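Local coordinates for AB hydrolase-1 domain-containing protein (Parabacteroides distasonis, PDB 4Q34) that is an uncharacterised member of the alpha/beta hydrolase family, probably an esterase, at residues F125-D133 with H294-N305; F217-E225 with P257-L268. All blocks are in the same frame, centred on the assembly; numbering follows the deposited sequence. Where two conformers were deposited one is given.

Contact 1 (F125-D133 with H294-N305); sequences FEGVQFKRD and HGNTHFPMSDLN
Q129 reaches into the bend H294-N305 with both its backbone and its side chain, and all three hydrogen bonds across the contact involve it. Q129 N donates to G295 O at 2.8 Å, while Q129 O accepts from L304 N at 2.8 Å. The third joins Q129 NE2 to H294 O at 2.9 Å; the donor meets the carbonyl almost head-on (172° at the oxygen), and the oxygen lies in the glutamine's amide plane, which restricts rotation of that group. A bend at chi2 (-77°) brings the amide round to this carbonyl.

Stacking adds to the hold. The Q129 amide lies flat against that of N305, planes 4° apart, with Q129 CD 3.6 Å from N305 CG. N305 is itself fixed by reciprocal amide bonds with N296. Behind them D303 braces the bend: OD2 accepts from both N296 ND2 and T297 N, and OD1 takes the T297 hydroxyl through its syn lone pair, OG1 to OD1 2.6 Å.

Van der Waals contacts line the flanks. V128 CG2 presses on T297 CG2 at 3.4 Å, a tight methyl pair, and L304 CD1 lies against F130 N. G295 must stay bare, since a beta carbon would collide with G127 O; its CA instead makes a C-H...O contact there.

T297 OG1 also accepts from F299 N, an ST turn around H298. H298 bonds to E199 and packs on S176, consistent with the histidine loop of an alpha/beta hydrolase catalytic triad.

Contact 2 (F217-E225 with P257-L268); sequences FITLSKKME and PELYEWTRRLRL
P257 opens the helix face that meets the loop F217-E225, its CB 4.2 Å from L220 CD2. One residue on, E258 bends at chi2 so that its carboxylate carbon CD comes within 3.5 Å of L220 CD1, while OE1 bonds to a glycerol probably left from crystallisation.

E261 makes the polar link to the turn. Its OE2 accepts L220 N at 2.9 Å through the syn lone pair, and OE1 forms a salt bridge with R115, which leaves the carboxylate little freedom to turn. R264 lays CD over one face of the F217 ring, 3.4 Å from the centroid, and a bend at chi3 (100°) then carries the guanidinium off-centre, a cation-pi contact with planes 40° apart. E225 CB covers the opposite face. Replacing F217 by an alanine would remove the ring between R264 CD and E225 CB, and is likely to open a gap there and leave the arginine's aliphatic part freer to move.

R265 extends to E225, modelled in two conformers; in the one described, E225 OE1 forms a salt bridge with R265, by NH2 at 3.1 Å in the guanidinium plane and by a weak bond from NE, while OE2 accepts G202 N. L268 closes the series, with CD2 3.4 Å from E225 CG.

The chemistry is thus mixed: acids and arginines of the helix meet a backbone N-H, a ring face and a carboxylate. E261 and E225 each bridge a partner across the contact and another part of the fold.

Both contacts are partly buried, neither a pure hydrophobic core, but contact 1 has the larger buried share: seven of twelve touching residues, against four of ten in contact 2. Contact 1 joins two irregular loops, chiefly through backbone and neutral amide groups; contact 2 sets a loop against helix 257-277 and relies on charged side chains. The two share no helix or strand, yet they adjoin although their centres are about 21 Å apart. The rings of H298 and W262 meet, and F125 packs on L259. Helix 257-277 precedes strand 283-287, from which the loop of contact 1 emerges, so the helix and the presumed histidine loop flank one strand of the sheet along the chain.

Contact 1 (F125-D133 with H294-N305)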
loop_
_atom_site.group_PDB
_atom_site.type_symbol
_atom_site.label_atom_id
_atom_site.label_comp_id
_atom_site.label_asym_id
_atom_site.label_seq_id
_atom_site.Cartn_x
_atom_site.Cartn_y
_atom_site.Cartn_z
ATOM N N PHE A 125 16.493 -4.442 -24.830
ATOM C CA PHE A 125 17.538 -3.637 -25.485
ATOM C C PHE A 125 18.926 -4.136 -25.074
ATOM O O PHE A 125 19.183 -4.463 -23.914
ATOM C CB PHE A 125 17.445 -2.129 -25.129
ATOM C CG PHE A 125 16.337 -1.401 -25.809
ATOM C CD1 PHE A 125 16.252 -1.354 -27.191
ATOM C CD2 PHE A 125 15.377 -0.725 -25.067
ATOM C CE1 PHE A 125 15.214 -0.667 -27.815
ATOM C CE2 PHE A 125 14.338 -0.047 -25.681
ATOM C CZ PHE A 125 14.257 -0.025 -27.070
ATOM N N GLU A 126 19.832 -4.227 -26.041
ATOM C CA GLU A 126 21.207 -4.495 -25.704
ATOM C C GLU A 126 21.727 -3.491 -24.678
ATOM O O GLU A 126 21.553 -2.276 -24.834
ATOM C CB GLU A 126 22.090 -4.461 -26.959
ATOM C CG GLU A 126 23.549 -4.700 -26.616
ATOM C CD GLU A 126 24.345 -5.153 -27.802
ATOM O OE1 GLU A 126 24.382 -4.385 -28.789
ATOM O OE2 GLU A 126 24.923 -6.261 -27.733
ATOM N N GLY A 127 22.383 -4.013 -23.641
ATOM C CA GLY A 127 22.955 -3.215 -22.558
ATOM C C GLY A 127 21.965 -2.623 -21.576
ATOM O O GLY A 127 22.352 -1.811 -20.739
ATOM N N VAL A 128 20.692 -2.982 -21.688
ATOM C CA VAL A 128 19.678 -2.392 -20.801
ATOM C C VAL A 128 19.986 -2.751 -19.354
ATOM O O VAL A 128 20.394 -3.864 -19.054
ATOM C CB VAL A 128 18.220 -2.775 -21.216
ATOM C CG1 VAL A 128 17.901 -4.242 -20.916
ATOM C CG2 VAL A 128 17.196 -1.846 -20.578
ATOM N N GLN A 129 19.725 -1.803 -18.448
ATOM C CA GLN A 129 20.030 -1.935 -17.022
ATOM C C GLN A 129 18.827 -2.572 -16.292
ATOM O O GLN A 129 18.252 -2.010 -15.359
ATOM C CB GLN A 129 20.321 -0.539 -16.434
ATOM C CG GLN A 129 21.613 0.096 -16.919
ATOM C CD GLN A 129 22.863 -0.467 -16.273
ATOM O OE1 GLN A 129 22.803 -1.301 -15.389
ATOM N NE2 GLN A 129 24.024 0.006 -16.730
ATOM N N PHE A 130 18.462 -3.755 -16.752
ATOM C CA PHE A 130 17.269 -4.440 -16.300
ATOM C C PHE A 130 17.574 -5.936 -16.378
ATOM O O PHE A 130 18.146 -6.457 -17.389
ATOM C CB PHE A 130 16.081 -4.006 -17.174
ATOM C CG PHE A 130 14.722 -4.374 -16.648
ATOM C CD1 PHE A 130 14.153 -5.639 -16.906
ATOM C CD2 PHE A 130 13.991 -3.444 -15.939
ATOM C CE1 PHE A 130 12.891 -5.962 -16.483
ATOM C CE2 PHE A 130 12.712 -3.758 -15.491
ATOM C CZ PHE A 130 12.172 -5.017 -15.749
ATOM N N LYS A 131 17.250 -6.643 -15.302
ATOM C CA LYS A 131 17.458 -8.090 -15.244
ATOM C C LYS A 131 16.519 -8.808 -16.201
ATOM O O LYS A 131 15.346 -8.466 -16.295
ATOM C CB LYS A 131 17.312 -8.624 -13.817
ATOM C CG LYS A 131 18.104 -9.924 -13.644
ATOM C CD LYS A 131 17.948 -10.544 -12.267
ATOM C CE LYS A 131 18.669 -11.890 -12.187
ATOM N NZ LYS A 131 18.712 -12.320 -10.763
ATOM N N ARG A 132 17.029 -9.808 -16.907
ATOM C CA ARG A 132 16.310 -10.382 -18.050
ATOM C C ARG A 132 15.523 -11.663 -17.748
ATOM O O ARG A 132 15.056 -12.311 -18.666
ATOM C CB ARG A 132 17.300 -10.654 -19.210
ATOM C CG ARG A 132 17.916 -9.418 -19.847
ATOM C CD ARG A 132 19.306 -9.759 -20.377
ATOM N NE ARG A 132 19.778 -8.876 -21.444
ATOM C CZ ARG A 132 20.010 -7.573 -21.306
ATOM N NH1 ARG A 132 19.781 -6.969 -20.152
ATOM N NH2 ARG A 132 20.454 -6.868 -22.335
ATOM N N ASP A 133 15.380 -12.032 -16.490
ATOM C CA ASP A 133 14.696 -13.307 -16.136
ATOM C C ASP A 133 13.175 -13.130 -16.012
ATOM O O ASP A 133 12.673 -12.014 -15.880
ATOM C CB ASP A 133 15.237 -13.871 -14.827
ATOM C CG ASP A 133 14.948 -12.951 -13.640
ATOM O OD1 ASP A 133 15.467 -11.826 -13.639
ATOM O OD2 ASP A 133 14.196 -13.330 -12.721
ATOM N N HIS A 294 24.754 4.327 -18.779
ATOM C CA HIS A 294 24.199 3.820 -20.033
ATOM C C HIS A 294 23.187 2.727 -19.744
ATOM O O HIS A 294 23.360 1.972 -18.783
ATOM C CB HIS A 294 25.327 3.310 -20.926
ATOM C CG HIS A 294 26.360 4.365 -21.208
ATOM N ND1 HIS A 294 26.240 5.266 -22.247
ATOM C CD2 HIS A 294 27.485 4.715 -20.537
ATOM C CE1 HIS A 294 27.276 6.088 -22.235
ATOM N NE2 HIS A 294 28.040 5.781 -21.201
ATOM N N GLY A 295 22.128 2.653 -20.560
ATOM C CA GLY A 295 21.195 1.542 -20.491
ATOM C C GLY A 295 19.972 1.747 -19.596
ATOM O O GLY A 295 19.222 0.803 -19.364
ATOM N N ASN A 296 19.805 2.931 -19.069
ATOM C CA ASN A 296 18.634 3.162 -18.249
ATOM C C ASN A 296 17.336 3.153 -19.026
ATOM O O ASN A 296 17.269 3.574 -20.180
ATOM C CB ASN A 296 18.775 4.459 -17.412
ATOM C CG ASN A 296 19.765 4.304 -16.296
ATOM O OD1 ASN A 296 20.936 4.743 -16.381
ATOM N ND2 ASN A 296 19.334 3.606 -15.248
ATOM N N THR A 297 16.318 2.638 -18.332
ATOM C CA THR A 297 14.952 2.543 -18.770
ATOM C C THR A 297 14.203 3.791 -18.251
ATOM O O THR A 297 14.779 4.735 -17.755
ATOM C CB THR A 297 14.296 1.239 -18.221
ATOM O OG1 THR A 297 14.064 1.393 -16.792
ATOM C CG2 THR A 297 15.183 0.027 -18.495
ATOM N N HIS A 298 12.904 3.789 -18.443
ATOM C CA HIS A 298 12.021 4.814 -17.899
ATOM C C HIS A 298 11.999 4.807 -16.392
ATOM O O HIS A 298 11.567 5.777 -15.863
ATOM C CB HIS A 298 10.630 4.579 -18.452
ATOM C CG HIS A 298 9.576 5.485 -17.910
ATOM N ND1 HIS A 298 9.610 6.849 -18.091
ATOM C CD2 HIS A 298 8.405 5.211 -17.301
ATOM C CE1 HIS A 298 8.534 7.385 -17.536
ATOM N NE2 HIS A 298 7.795 6.407 -17.040
ATOM N N PHE A 299 12.475 3.735 -15.738
ATOM C CA PHE A 299 12.573 3.689 -14.253
ATOM C C PHE A 299 14.031 3.650 -13.749
ATOM O O PHE A 299 14.472 2.624 -13.222
ATOM C CB PHE A 299 11.895 2.464 -13.671
ATOM C CG PHE A 299 10.419 2.434 -13.789
ATOM C CD1 PHE A 299 9.809 2.228 -14.998
ATOM C CD2 PHE A 299 9.613 2.503 -12.679
ATOM C CE1 PHE A 299 8.445 2.192 -15.115
ATOM C CE2 PHE A 299 8.238 2.434 -12.781
ATOM C CZ PHE A 299 7.649 2.290 -14.022
ATOM N N PRO A 300 14.761 4.751 -13.903
ATOM C CA PRO A 300 16.175 4.695 -13.495
ATOM C C PRO A 300 16.389 4.420 -12.024
ATOM O O PRO A 300 17.416 3.835 -11.646
ATOM C CB PRO A 300 16.692 6.102 -13.842
ATOM C CG PRO A 300 15.779 6.589 -14.910
ATOM C CD PRO A 300 14.447 6.020 -14.569
HETATM N N MSE A 301 15.418 4.788 -11.205
HETATM C CA MSE A 301 15.490 4.540 -9.757
HETATM C C MSE A 301 15.454 3.102 -9.390
HETATM O O MSE A 301 15.837 2.778 -8.269
HETATM C CB MSE A 301 14.371 5.338 -8.981
HETATM C CG MSE A 301 12.943 4.774 -9.125
HETATM SE SE MSE A 301 12.102 4.867 -10.869
HETATM C CE MSE A 301 12.079 6.763 -11.039
ATOM N N SER A 302 14.994 2.195 -10.272
ATOM C CA SER A 302 14.950 0.738 -9.945
ATOM C C SER A 302 15.805 -0.117 -10.886
ATOM O O SER A 302 15.842 -1.338 -10.768
ATOM C CB SER A 302 13.498 0.210 -9.882
ATOM O OG SER A 302 12.770 0.442 -11.093
ATOM N N ASP A 303 16.466 0.545 -11.824
ATOM C CA ASP A 303 17.354 -0.143 -12.772
ATOM C C ASP A 303 18.564 -0.775 -12.045
ATOM O O ASP A 303 18.836 -0.463 -10.887
ATOM C CB ASP A 303 17.849 0.845 -13.824
ATOM C CG ASP A 303 16.815 1.168 -14.892
ATOM O OD1 ASP A 303 15.790 0.453 -15.063
ATOM O OD2 ASP A 303 17.041 2.182 -15.584
ATOM N N LEU A 304 19.324 -1.607 -12.759
ATOM C CA LEU A 304 20.482 -2.307 -12.173
ATOM C C LEU A 304 21.528 -1.380 -11.631
ATOM O O LEU A 304 22.214 -1.765 -10.681
ATOM C CB LEU A 304 21.126 -3.258 -13.183
ATOM C CG LEU A 304 20.224 -4.433 -13.600
ATOM C CD1 LEU A 304 20.904 -5.184 -14.755
ATOM C CD2 LEU A 304 19.962 -5.385 -12.440
ATOM N N ASN A 305 21.656 -0.180 -12.202
ATOM C CA ASN A 305 22.659 0.806 -11.753
ATOM C C ASN A 305 22.025 1.885 -10.877
ATOM O O ASN A 305 22.490 3.032 -10.861
ATOM C CB ASN A 305 23.341 1.465 -12.973
ATOM C CG ASN A 305 22.368 2.221 -13.862
ATOM O OD1 ASN A 305 21.147 2.141 -13.698
ATOM N ND2 ASN A 305 22.904 3.006 -14.778
#

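Contact 2 (F217-E225 with P257-L268)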
loop_
_atom_site.group_PDB
_atom_site.type_symbol
_atom_site.label_atom_id
_atom_site.label_comp_id
_atom_site.label_asym_id
_atom_site.label_seq_id
_atom_site.Cartn_x
_atom_site.Cartn_y
_atom_site.Cartn_z
ATOM N N PHE A 217 2.999 18.954 -29.750
ATOM C CA PHE A 217 2.595 17.606 -30.146
ATOM C C PHE A 217 1.529 17.117 -29.166
ATOM O O PHE A 217 1.507 17.541 -28.008
ATOM C CB PHE A 217 3.790 16.650 -30.311
ATOM C CG PHE A 217 4.519 16.316 -29.031
ATOM C CD1 PHE A 217 5.473 17.188 -28.492
ATOM C CD2 PHE A 217 4.287 15.105 -28.386
ATOM C CE1 PHE A 217 6.157 16.863 -27.331
ATOM C CE2 PHE A 217 4.973 14.777 -27.224
ATOM C CZ PHE A 217 5.912 15.656 -26.695
ATOM N N ILE A 218 0.593 16.320 -29.681
ATOM C CA ILE A 218 -0.496 15.713 -28.901
ATOM C C ILE A 218 -0.089 14.278 -28.636
ATOM O O ILE A 218 0.303 13.550 -29.565
ATOM C CB ILE A 218 -1.847 15.697 -29.665
ATOM N N THR A 219 -0.180 13.870 -27.380
ATOM C CA THR A 219 0.249 12.536 -26.989
ATOM C C THR A 219 -0.722 11.472 -27.433
ATOM O O THR A 219 -1.814 11.777 -27.912
ATOM C CB THR A 219 0.379 12.405 -25.468
ATOM O OG1 THR A 219 -0.710 13.077 -24.839
ATOM C CG2 THR A 219 1.663 13.004 -25.004
ATOM N N LEU A 220 -0.301 10.216 -27.252
ATOM C CA LEU A 220 -1.173 9.042 -27.372
ATOM C C LEU A 220 -2.370 9.142 -26.403
ATOM O O LEU A 220 -3.477 8.687 -26.708
ATOM C CB LEU A 220 -0.362 7.768 -27.106
ATOM C CG LEU A 220 0.746 7.435 -28.114
ATOM C CD1 LEU A 220 1.660 6.354 -27.548
ATOM C CD2 LEU A 220 0.162 7.017 -29.461
ATOM N N SER A 221 -2.138 9.752 -25.244
ATOM C CA SER A 221 -3.206 10.049 -24.297
ATOM C C SER A 221 -4.098 11.227 -24.750
ATOM O O SER A 221 -4.884 11.748 -23.960
ATOM C CB SER A 221 -2.596 10.318 -22.921
ATOM O OG SER A 221 -2.207 9.098 -22.308
ATOM N N LYS A 222 -3.956 11.638 -26.016
ATOM C CA LYS A 222 -4.773 12.699 -26.638
ATOM C C LYS A 222 -4.684 14.078 -25.965
ATOM O O LYS A 222 -5.542 14.928 -26.196
ATOM C CB LYS A 222 -6.237 12.246 -26.781
ATOM C CG LYS A 222 -6.447 11.052 -27.718
ATOM C CD LYS A 222 -7.598 10.151 -27.262
ATOM C CE LYS A 222 -8.522 9.732 -28.401
ATOM N NZ LYS A 222 -7.842 8.928 -29.453
ATOM N N LYS A 223 -3.640 14.290 -25.157
ATOM C CA LYS A 223 -3.383 15.576 -24.474
ATOM C C LYS A 223 -2.166 16.292 -25.114
ATOM O O LYS A 223 -1.189 15.638 -25.507
ATOM C CB LYS A 223 -3.149 15.363 -22.957
HETATM N N MSE A 224 -2.268 17.617 -25.273
HETATM C CA MSE A 224 -1.116 18.440 -25.697
HETATM C C MSE A 224 -0.125 18.410 -24.551
HETATM O O MSE A 224 -0.499 18.502 -23.405
HETATM C CB MSE A 224 -1.478 19.876 -26.118
HETATM C CG MSE A 224 -0.413 20.413 -27.078
HETATM SE SE MSE A 224 -0.752 22.265 -27.678
HETATM C CE MSE A 224 -1.298 21.872 -29.533
ATOM N N GLU A 225 1.158 18.240 -24.887
ATOM C CA GLU A 225 2.241 18.018 -23.910
ATOM C C GLU A 225 2.594 19.268 -23.131
ATOM O O GLU A 225 2.883 19.197 -21.960
ATOM C CB GLU A 225 3.504 17.552 -24.629
ATOM C CG GLU A 225 4.731 17.375 -23.740
ATOM C CD GLU A 225 4.611 16.237 -22.746
ATOM O OE1 GLU A 225 3.771 15.320 -22.973
ATOM O OE2 GLU A 225 5.405 16.228 -21.766
ATOM N N PRO A 257 5.851 5.669 -31.481
ATOM C CA PRO A 257 5.476 6.773 -30.591
ATOM C C PRO A 257 5.523 6.409 -29.115
ATOM O O PRO A 257 5.823 7.275 -28.292
ATOM C CB PRO A 257 4.033 7.100 -31.001
ATOM C CG PRO A 257 3.939 6.664 -32.428
ATOM C CD PRO A 257 4.926 5.541 -32.627
ATOM N N GLU A 258 5.237 5.150 -28.769
ATOM C CA GLU A 258 5.361 4.734 -27.368
ATOM C C GLU A 258 6.767 5.032 -26.815
ATOM O O GLU A 258 6.894 5.358 -25.630
ATOM C CB GLU A 258 5.041 3.258 -27.168
ATOM C CG GLU A 258 3.600 2.853 -27.459
ATOM C CD GLU A 258 2.589 3.164 -26.348
ATOM O OE1 GLU A 258 2.935 3.665 -25.260
ATOM O OE2 GLU A 258 1.394 2.889 -26.575
ATOM N N LEU A 259 7.800 4.920 -27.649
ATOM C CA LEU A 259 9.152 5.259 -27.220
ATOM C C LEU A 259 9.565 6.687 -27.612
ATOM O O LEU A 259 10.278 7.369 -26.843
ATOM C CB LEU A 259 10.155 4.255 -27.754
ATOM C CG LEU A 259 10.088 2.804 -27.201
ATOM C CD1 LEU A 259 9.214 1.894 -28.034
ATOM C CD2 LEU A 259 11.495 2.231 -27.147
ATOM N N TYR A 260 9.118 7.147 -28.770
ATOM C CA TYR A 260 9.585 8.436 -29.293
ATOM C C TYR A 260 9.064 9.605 -28.486
ATOM O O TYR A 260 9.721 10.619 -28.381
ATOM C CB TYR A 260 9.289 8.597 -30.797
ATOM C CG TYR A 260 9.973 9.797 -31.406
ATOM C CD1 TYR A 260 11.343 9.796 -31.637
ATOM C CD2 TYR A 260 9.268 10.947 -31.692
ATOM C CE1 TYR A 260 11.990 10.895 -32.151
ATOM C CE2 TYR A 260 9.909 12.059 -32.222
ATOM C CZ TYR A 260 11.276 12.020 -32.448
ATOM O OH TYR A 260 11.925 13.117 -32.965
ATOM N N GLU A 261 7.920 9.441 -27.847
ATOM C CA GLU A 261 7.420 10.480 -26.971
ATOM C C GLU A 261 8.457 10.873 -25.943
ATOM O O GLU A 261 8.509 12.036 -25.583
ATOM C CB GLU A 261 6.147 10.047 -26.273
ATOM C CG GLU A 261 4.978 10.036 -27.234
ATOM C CD GLU A 261 3.618 9.907 -26.561
ATOM O OE1 GLU A 261 3.553 9.658 -25.330
ATOM O OE2 GLU A 261 2.613 10.069 -27.285
ATOM N N TRP A 262 9.275 9.922 -25.480
ATOM C CA TRP A 262 10.319 10.232 -24.498
ATOM C C TRP A 262 11.430 11.073 -25.122
ATOM O O TRP A 262 11.952 11.976 -24.516
ATOM C CB TRP A 262 10.876 8.967 -23.812
ATOM C CG TRP A 262 9.818 8.181 -23.149
ATOM C CD1 TRP A 262 9.374 6.925 -23.490
ATOM C CD2 TRP A 262 9.035 8.594 -22.017
ATOM N NE1 TRP A 262 8.365 6.536 -22.642
ATOM C CE2 TRP A 262 8.145 7.536 -21.719
ATOM C CE3 TRP A 262 9.002 9.754 -21.222
ATOM C CZ2 TRP A 262 7.198 7.620 -20.695
ATOM C CZ3 TRP A 262 8.072 9.816 -20.150
ATOM C CH2 TRP A 262 7.195 8.755 -19.907
ATOM N N THR A 263 11.810 10.771 -26.352
ATOM C CA THR A 263 12.718 11.654 -27.064
ATOM C C THR A 263 12.230 13.079 -27.166
ATOM O O THR A 263 13.014 14.009 -26.985
ATOM C CB THR A 263 12.932 11.122 -28.502
ATOM O OG1 THR A 263 13.283 9.736 -28.405
ATOM C CG2 THR A 263 14.012 11.867 -29.202
ATOM N N ARG A 264 10.960 13.242 -27.531
ATOM C CA ARG A 264 10.340 14.576 -27.622
ATOM C C ARG A 264 10.350 15.277 -26.269
ATOM O O ARG A 264 10.565 16.503 -26.206
ATOM C CB ARG A 264 8.875 14.514 -28.076
ATOM C CG ARG A 264 8.592 13.641 -29.288
ATOM C CD ARG A 264 7.115 13.744 -29.664
ATOM N NE ARG A 264 6.950 14.661 -30.770
ATOM C CZ ARG A 264 6.816 14.302 -32.040
ATOM N NH1 ARG A 264 6.770 13.021 -32.396
ATOM N NH2 ARG A 264 6.712 15.238 -32.963
ATOM N N ARG A 265 10.142 14.502 -25.202
ATOM C CA ARG A 265 10.108 15.058 -23.841
ATOM C C ARG A 265 11.475 15.572 -23.393
ATOM O O ARG A 265 11.568 16.656 -22.815
ATOM C CB ARG A 265 9.524 14.049 -22.859
ATOM C CG ARG A 265 8.014 14.047 -23.032
ATOM C CD ARG A 265 7.388 12.835 -22.394
ATOM N NE ARG A 265 5.950 13.005 -22.443
ATOM C CZ ARG A 265 5.087 12.054 -22.165
ATOM N NH1 ARG A 265 5.492 10.832 -21.854
ATOM N NH2 ARG A 265 3.797 12.354 -22.222
ATOM N N LEU A 266 12.541 14.830 -23.710
ATOM C CA LEU A 266 13.886 15.297 -23.421
ATOM C C LEU A 266 14.111 16.651 -24.081
ATOM O O LEU A 266 14.520 17.602 -23.415
ATOM C CB LEU A 266 14.943 14.276 -23.851
ATOM C CG LEU A 266 16.390 14.729 -23.668
ATOM C CD1 LEU A 266 16.670 15.181 -22.259
ATOM C CD2 LEU A 266 17.381 13.654 -24.118
ATOM N N ARG A 267 13.794 16.735 -25.373
ATOM C CA ARG A 267 13.972 17.952 -26.164
ATOM C C ARG A 267 13.187 19.104 -25.531
ATOM O O ARG A 267 13.689 20.203 -25.367
ATOM C CB ARG A 267 13.501 17.691 -27.609
ATOM C CG ARG A 267 13.664 18.840 -28.592
ATOM C CD ARG A 267 12.849 18.593 -29.878
ATOM N NE ARG A 267 12.780 17.181 -30.237
ATOM C CZ ARG A 267 11.879 16.660 -31.062
ATOM N NH1 ARG A 267 10.957 17.428 -31.613
ATOM N NH2 ARG A 267 11.903 15.368 -31.335
ATOM N N LEU A 268 11.966 18.825 -25.166
ATOM C CA LEU A 268 11.071 19.835 -24.610
ATOM C C LEU A 268 11.533 20.339 -23.269
ATOM O O LEU A 268 11.483 21.532 -23.021
ATOM C CB LEU A 268 9.679 19.280 -24.472
ATOM C CG LEU A 268 8.638 20.235 -23.919
ATOM C CD1 LEU A 268 8.579 21.517 -24.717
ATOM C CD2 LEU A 268 7.304 19.520 -23.870
#